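Local coordinates for protein Non-structural maintenance of chromosomes element 1 homolog (Xenopus laevis, PDB 7DG2) that probably acts as a RING-type E3 ubiquitin ligase that works with a MAGE protein partner within the SMC5-SMC6 complex of DNA repair, at residues R10-Q13 with A14-H18; R55-P59 with L60-I64. All blocks are in the same frame, centred on the assembly; numbering follows the deposited sequence.

Both contacts are local, and their apolar sides meet. Contact 1 is one run of helix 6-18, almost wholly buried; contact 2 is the partly buried turn that leads from helix 46-57 into strand 62-68. L12 CD2 packs on L57 CD2 at 4.0 Å, and L15 CD2 lies 3.8 Å from I64 CG2, so the helix and the turn share a core that L79 of strand 75-81 helps to fill. Their chemistry differs with place. Regular i to i+4 bonds serve the backbone in contact 1, while R10, Q13 and S17 also bond the MAGE subunit; contact 2 uses i to i+3 bonds and a weak longer one as the chain turns, and its Q58 and P59 are exposed.

Contact 1 of 2, residues R10-Q13 with A14-H18; sequences RFLQ and ALMSH
F11 and L15 lie one helical turn apart on the inward side of helix 6-18, where F11 CE1 comes within 4.3 Å of L15 CD2 at an oblique angle to the ring. L12 and M16 repeat the spacing: M16 CG is anti to the backbone N (chi1 -177°), and a bend at chi3 brings CE back to 4.4 Å from L12 CG. The short contacts are the backbone hydrogen bonds. M16 N donates to L12 O at 2.8 Å, and A14 and L15 bond one turn back in the same way; the bond from S17 N to Q13 O is more bent, at 145°. Near the helix end A14 O takes a second donor besides H18 N, since S17 OG reaches it at 2.8 Å. The apolar side chains touch more loosely along the helix and owe their burial to neighbours: the F11 ring meets F49 edge-to-face, and L12, L15 and M16 lie on L79. S17 is partly exposed, yet its OG also bonds R91 of the MAGE subunit. Such chemistry implies a helix buried on one face by its own domain and on another by its partners, with Q83 and F62 of the MAGE subunit satisfying polar ends of R10 and Q13, respectively.

Contact 2 of 2, residues R55-P59 with L60-I64; sequences RHLQP and LFMTI
L57 O takes the amide of L60 and, weakly, that of M62. L60 N donates at 2.9 Å to L57 O from above the carbonyl plane, with a bent N-H...O angle of 140°; M62 N lies 3.4 Å from the same L57 O. One residue on, F61 N reaches Q58 O at 3.0 Å, again from well out of the carbonyl plane. The bonds of L60 N and F61 N are the i to i+3 bonds of the 3-10 turn that follows the helix. With left-handed F61 (phi 55°, psi 42°), the 5→2 bond of F61 N and the weak 6→1 bond of M62 N form a Schellman motif, which turns the chain into the strand. Beyond it I64 N is satisfied by N54 OD1 of helix 46-57, while the backbones of F61 and T63 bond to R82 and V80. The apolar side is carried by L57, whose two methyls divide the work: CD2 meets M62 CE at 4.1 Å, across the motif, and CD1 meets I64 CG1 at 4.1 Å, the side chains crossing obliquely. L57 and L60 also pack on F62 of the MAGE subunit, and M62 on F68 of the Nse4 subunit. The turn thus joins the third helix to wing strands 62-68 and 75-81 of what the topology marks as a winged-helix domain, consistent with the HTH clan of this region.

Contact 1 of 2, residues R10-Q13 with A14-H18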
ATOM      1  N   ARG A  10      -2.967  -5.509 -14.299  1.00 15.96           N
ATOM      2  CA  ARG A  10      -1.575  -5.333 -13.908  1.00 15.98           C
ATOM      3  C   ARG A  10      -1.272  -3.863 -13.684  1.00 17.81           C
ATOM      4  O   ARG A  10      -0.597  -3.500 -12.716  1.00 16.22           O
ATOM      5  CB  ARG A  10      -0.657  -5.920 -14.986  1.00 17.43           C
ATOM      6  CG  ARG A  10       0.802  -5.830 -14.647  1.00 19.50           C
ATOM      7  CD  ARG A  10       1.185  -6.910 -13.658  1.00 19.15           C
ATOM      8  NE  ARG A  10       1.367  -8.215 -14.300  1.00 22.68           N
ATOM      9  CZ  ARG A  10       1.899  -9.266 -13.684  1.00 22.36           C
ATOM     10  NH1 ARG A  10       2.035 -10.421 -14.321  1.00 18.65           N
ATOM     11  NH2 ARG A  10       2.267  -9.164 -12.413  1.00 21.49           N
ATOM     12  N   PHE A  11      -1.798  -3.007 -14.560  1.00 16.13           N
ATOM     13  CA  PHE A  11      -1.654  -1.564 -14.395  1.00 17.00           C
ATOM     14  C   PHE A  11      -2.286  -1.096 -13.088  1.00 13.99           C
ATOM     15  O   PHE A  11      -1.696  -0.293 -12.351  1.00 14.34           O
ATOM     16  CB  PHE A  11      -2.284  -0.874 -15.607  1.00 16.57           C
ATOM     17  CG  PHE A  11      -2.166   0.629 -15.610  1.00 18.40           C
ATOM     18  CD1 PHE A  11      -3.033   1.410 -14.867  1.00 17.26           C
ATOM     19  CD2 PHE A  11      -1.225   1.257 -16.407  1.00 19.48           C
ATOM     20  CE1 PHE A  11      -2.948   2.797 -14.897  1.00 20.50           C
ATOM     21  CE2 PHE A  11      -1.134   2.634 -16.449  1.00 22.83           C
ATOM     22  CZ  PHE A  11      -1.997   3.411 -15.690  1.00 21.45           C
ATOM     23  N   LEU A  12      -3.500  -1.568 -12.800  1.00 13.68           N
ATOM     24  CA  LEU A  12      -4.200  -1.135 -11.594  1.00 15.68           C
ATOM     25  C   LEU A  12      -3.464  -1.600 -10.341  1.00 13.49           C
ATOM     26  O   LEU A  12      -3.329  -0.837  -9.371  1.00 14.84           O
ATOM     27  CB  LEU A  12      -5.641  -1.653 -11.625  1.00 13.14           C
ATOM     28  CG  LEU A  12      -6.501  -1.370 -10.394  1.00 14.36           C
ATOM     29  CD1 LEU A  12      -6.529   0.143 -10.091  1.00 15.81           C
ATOM     30  CD2 LEU A  12      -7.921  -1.934 -10.600  1.00 16.00           C
ATOM     31  N   GLN A  13      -2.949  -2.834 -10.351  1.00 13.74           N
ATOM     32  CA  GLN A  13      -2.178  -3.313  -9.202  1.00 12.21           C
ATOM     33  C   GLN A  13      -0.957  -2.439  -8.947  1.00 13.74           C
ATOM     34  O   GLN A  13      -0.671  -2.072  -7.801  1.00 14.65           O
ATOM     35  CB  GLN A  13      -1.754  -4.762  -9.413  1.00 11.22           C
ATOM     36  CG  GLN A  13      -2.928  -5.738  -9.379  1.00 13.14           C
ATOM     37  CD  GLN A  13      -2.462  -7.170  -9.308  1.00 13.75           C
ATOM     38  OE1 GLN A  13      -1.272  -7.434  -9.089  1.00 16.19           O
ATOM     39  NE2 GLN A  13      -3.395  -8.108  -9.473  1.00 13.71           N
ATOM     40  N   ALA A  14      -0.216  -2.101 -10.004  1.00 14.87           N
ATOM     41  CA  ALA A  14       0.970  -1.263  -9.837  1.00 15.64           C
ATOM     42  C   ALA A  14       0.601   0.113  -9.288  1.00 15.09           C
ATOM     43  O   ALA A  14       1.233   0.616  -8.351  1.00 15.86           O
ATOM     44  CB  ALA A  14       1.711  -1.129 -11.177  1.00 15.84           C
ATOM     45  N   LEU A  15      -0.454   0.717  -9.829  1.00 14.07           N
ATOM     46  CA  LEU A  15      -0.862   2.035  -9.350  1.00 18.53           C
ATOM     47  C   LEU A  15      -1.385   1.972  -7.920  1.00 17.02           C
ATOM     48  O   LEU A  15      -1.126   2.886  -7.119  1.00 18.61           O
ATOM     49  CB  LEU A  15      -1.913   2.632 -10.283  1.00 17.85           C
ATOM     50  CG  LEU A  15      -2.262   4.086  -9.972  1.00 19.25           C
ATOM     51  CD1 LEU A  15      -0.996   4.965  -9.906  1.00 18.59           C
ATOM     52  CD2 LEU A  15      -3.226   4.627 -11.021  1.00 21.11           C
ATOM     53  N   MET A  16      -2.116   0.908  -7.575  1.00 14.35           N
ATOM     54  CA  MET A  16      -2.551   0.731  -6.191  1.00 14.10           C
ATOM     55  C   MET A  16      -1.354   0.708  -5.247  1.00 16.02           C
ATOM     56  O   MET A  16      -1.402   1.278  -4.144  1.00 15.83           O
ATOM     57  CB  MET A  16      -3.367  -0.564  -6.064  1.00 16.56           C
ATOM     58  CG  MET A  16      -3.910  -0.804  -4.699  1.00 22.96           C
ATOM     59  SD  MET A  16      -4.993  -2.257  -4.636  1.00 28.21           S
ATOM     60  CE  MET A  16      -5.234  -2.563  -6.383  1.00  7.34           C
ATOM     61  N   SER A  17      -0.260   0.061  -5.667  1.00 14.98           N
ATOM     62  CA  SER A  17       0.889  -0.071  -4.782  1.00 16.00           C
ATOM     63  C   SER A  17       1.636   1.242  -4.637  1.00 15.58           C
ATOM     64  O   SER A  17       2.211   1.504  -3.577  1.00 16.60           O
ATOM     65  CB  SER A  17       1.841  -1.166  -5.273  1.00 15.77           C
ATOM     66  OG  SER A  17       2.617  -0.736  -6.370  1.00 20.71           O
ATOM     67  N   HIS A  18       1.608   2.081  -5.673  1.00 14.02           N
ATOM     68  CA  HIS A  18       2.292   3.369  -5.628  1.00 14.75           C
ATOM     69  C   HIS A  18       1.408   4.511  -5.151  1.00 19.12           C
ATOM     70  O   HIS A  18       1.937   5.530  -4.672  1.00 19.87           O
ATOM     71  CB  HIS A  18       2.831   3.713  -7.016  1.00 17.10           C
ATOM     72  CG  HIS A  18       4.042   2.926  -7.395  1.00 20.17           C
ATOM     73  ND1 HIS A  18       5.291   3.207  -6.888  1.00 22.15           N
ATOM     74  CD2 HIS A  18       4.197   1.863  -8.220  1.00 17.76           C
ATOM     75  CE1 HIS A  18       6.168   2.356  -7.393  1.00 22.74           C
ATOM     76  NE2 HIS A  18       5.531   1.536  -8.211  1.00 19.69           N
TER

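Contact 2 of 2, residues R55-P59 with L60-I64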
ATOM      1  N   ARG A  55     -14.314   3.002 -15.807  1.00 20.02           N
ATOM      2  CA  ARG A  55     -15.698   2.568 -15.931  1.00 21.44           C
ATOM      3  C   ARG A  55     -16.012   1.474 -14.923  1.00 18.97           C
ATOM      4  O   ARG A  55     -17.063   1.498 -14.272  1.00 22.30           O
ATOM      5  CB  ARG A  55     -15.960   2.081 -17.358  1.00 24.88           C
ATOM      6  CG  ARG A  55     -17.331   1.443 -17.568  1.00 30.86           C
ATOM      7  CD  ARG A  55     -17.765   1.470 -19.044  1.00 39.54           C
ATOM      8  NE  ARG A  55     -16.635   1.329 -19.960  1.00 41.70           N
ATOM      9  CZ  ARG A  55     -16.054   2.345 -20.598  1.00 47.42           C
ATOM     10  NH1 ARG A  55     -15.020   2.124 -21.405  1.00 40.97           N
ATOM     11  NH2 ARG A  55     -16.504   3.583 -20.422  1.00 48.68           N
ATOM     12  N   HIS A  56     -15.099   0.516 -14.766  1.00 16.62           N
ATOM     13  CA  HIS A  56     -15.308  -0.567 -13.808  1.00 18.35           C
ATOM     14  C   HIS A  56     -15.067  -0.119 -12.365  1.00 17.17           C
ATOM     15  O   HIS A  56     -15.648  -0.703 -11.440  1.00 19.20           O
ATOM     16  CB  HIS A  56     -14.397  -1.750 -14.154  1.00 20.23           C
ATOM     17  CG  HIS A  56     -14.776  -2.457 -15.424  1.00 24.19           C
ATOM     18  ND1 HIS A  56     -15.468  -3.652 -15.433  1.00 28.85           N
ATOM     19  CD2 HIS A  56     -14.549  -2.146 -16.724  1.00 27.60           C
ATOM     20  CE1 HIS A  56     -15.650  -4.045 -16.684  1.00 25.90           C
ATOM     21  NE2 HIS A  56     -15.103  -3.149 -17.486  1.00 28.78           N
ATOM     22  N   LEU A  57     -14.217   0.890 -12.147  1.00 14.67           N
ATOM     23  CA  LEU A  57     -13.954   1.350 -10.784  1.00 16.25           C
ATOM     24  C   LEU A  57     -15.049   2.272 -10.258  1.00 18.28           C
ATOM     25  O   LEU A  57     -15.200   2.394  -9.033  1.00 17.44           O
ATOM     26  CB  LEU A  57     -12.597   2.064 -10.698  1.00 15.53           C
ATOM     27  CG  LEU A  57     -11.338   1.209 -10.899  1.00 13.96           C
ATOM     28  CD1 LEU A  57     -10.129   2.112 -11.088  1.00 13.35           C
ATOM     29  CD2 LEU A  57     -11.127   0.219  -9.730  1.00 16.12           C
ATOM     30  N   GLN A  58     -15.835   2.887 -11.145  1.00 18.52           N
ATOM     31  CA  GLN A  58     -16.788   3.912 -10.710  1.00 20.97           C
ATOM     32  C   GLN A  58     -17.775   3.424  -9.651  1.00 20.80           C
ATOM     33  O   GLN A  58     -17.966   4.138  -8.654  1.00 20.55           O
ATOM     34  CB  GLN A  58     -17.505   4.502 -11.934  1.00 20.84           C
ATOM     35  CG  GLN A  58     -18.730   5.346 -11.579  1.00 27.27           C
ATOM     36  CD  GLN A  58     -20.004   4.504 -11.510  1.00 36.88           C
ATOM     37  OE1 GLN A  58     -20.351   3.805 -12.467  1.00 45.31           O
ATOM     38  NE2 GLN A  58     -20.688   4.554 -10.376  1.00 37.79           N
ATOM     39  N   PRO A  59     -18.416   2.253  -9.768  1.00 19.65           N
ATOM     40  CA  PRO A  59     -19.341   1.843  -8.696  1.00 21.52           C
ATOM     41  C   PRO A  59     -18.647   1.433  -7.410  1.00 20.99           C
ATOM     42  O   PRO A  59     -19.340   1.184  -6.413  1.00 21.02           O
ATOM     43  CB  PRO A  59     -20.107   0.667  -9.315  1.00 24.45           C
ATOM     44  CG  PRO A  59     -19.222   0.145 -10.362  1.00 26.47           C
ATOM     45  CD  PRO A  59     -18.473   1.315 -10.910  1.00 22.51           C
ATOM     46  N   LEU A  60     -17.317   1.336  -7.399  1.00 14.98           N
ATOM     47  CA  LEU A  60     -16.570   1.089  -6.178  1.00 17.38           C
ATOM     48  C   LEU A  60     -16.114   2.383  -5.517  1.00 17.87           C
ATOM     49  O   LEU A  60     -15.376   2.332  -4.527  1.00 17.95           O
ATOM     50  CB  LEU A  60     -15.356   0.195  -6.470  1.00 15.25           C
ATOM     51  CG  LEU A  60     -15.640  -1.074  -7.282  1.00 16.22           C
ATOM     52  CD1 LEU A  60     -14.370  -1.905  -7.481  1.00 15.11           C
ATOM     53  CD2 LEU A  60     -16.720  -1.907  -6.595  1.00 18.76           C
ATOM     54  N   PHE A  61     -16.545   3.531  -6.051  1.00 16.39           N
ATOM     55  CA  PHE A  61     -16.139   4.855  -5.574  1.00 18.23           C
ATOM     56  C   PHE A  61     -14.623   5.002  -5.564  1.00 17.28           C
ATOM     57  O   PHE A  61     -14.032   5.536  -4.624  1.00 18.81           O
ATOM     58  CB  PHE A  61     -16.730   5.138  -4.195  1.00 20.02           C
ATOM     59  CG  PHE A  61     -18.228   5.090  -4.187  1.00 24.37           C
ATOM     60  CD1 PHE A  61     -18.964   6.097  -4.788  1.00 28.62           C
ATOM     61  CD2 PHE A  61     -18.896   4.033  -3.604  1.00 23.82           C
ATOM     62  CE1 PHE A  61     -20.349   6.053  -4.794  1.00 31.27           C
ATOM     63  CE2 PHE A  61     -20.285   3.987  -3.604  1.00 28.72           C
ATOM     64  CZ  PHE A  61     -21.006   4.990  -4.198  1.00 29.50           C
ATOM     65  N   MET A  62     -13.996   4.502  -6.626  1.00 15.58           N
ATOM     66  CA  MET A  62     -12.572   4.629  -6.880  1.00 15.88           C
ATOM     67  C   MET A  62     -12.403   5.186  -8.291  1.00 15.60           C
ATOM     68  O   MET A  62     -13.231   4.934  -9.169  1.00 15.97           O
ATOM     69  CB  MET A  62     -11.866   3.259  -6.760  1.00 17.16           C
ATOM     70  CG  MET A  62     -12.080   2.583  -5.401  1.00 19.35           C
ATOM     71  SD  MET A  62     -11.540   0.857  -5.451  1.00 20.12           S
ATOM     72  CE  MET A  62      -9.861   1.093  -5.950  1.00 15.93           C
ATOM     73  N   THR A  63     -11.349   5.972  -8.504  1.00 16.40           N
ATOM     74  CA  THR A  63     -11.081   6.414  -9.868  1.00 16.01           C
ATOM     75  C   THR A  63      -9.596   6.697 -10.028  1.00 18.28           C
ATOM     76  O   THR A  63      -8.882   6.958  -9.055  1.00 14.80           O
ATOM     77  CB  THR A  63     -11.927   7.649 -10.238  1.00 21.09           C
ATOM     78  OG1 THR A  63     -11.958   7.791 -11.667  1.00 23.19           O
ATOM     79  CG2 THR A  63     -11.359   8.912  -9.634  1.00 23.06           C
ATOM     80  N   ILE A  64      -9.125   6.604 -11.266  1.00 15.88           N
ATOM     81  CA  ILE A  64      -7.764   6.995 -11.607  1.00 16.05           C
ATOM     82  C   ILE A  64      -7.850   8.414 -12.148  1.00 18.86           C
ATOM     83  O   ILE A  64      -8.331   8.632 -13.267  1.00 19.75           O
ATOM     84  CB  ILE A  64      -7.133   6.038 -12.627  1.00 14.42           C
ATOM     85  CG1 ILE A  64      -7.042   4.626 -12.046  1.00 15.08           C
ATOM     86  CG2 ILE A  64      -5.745   6.555 -13.026  1.00 18.86           C
ATOM     87  CD1 ILE A  64      -6.722   3.532 -13.097  1.00 19.98           C
TER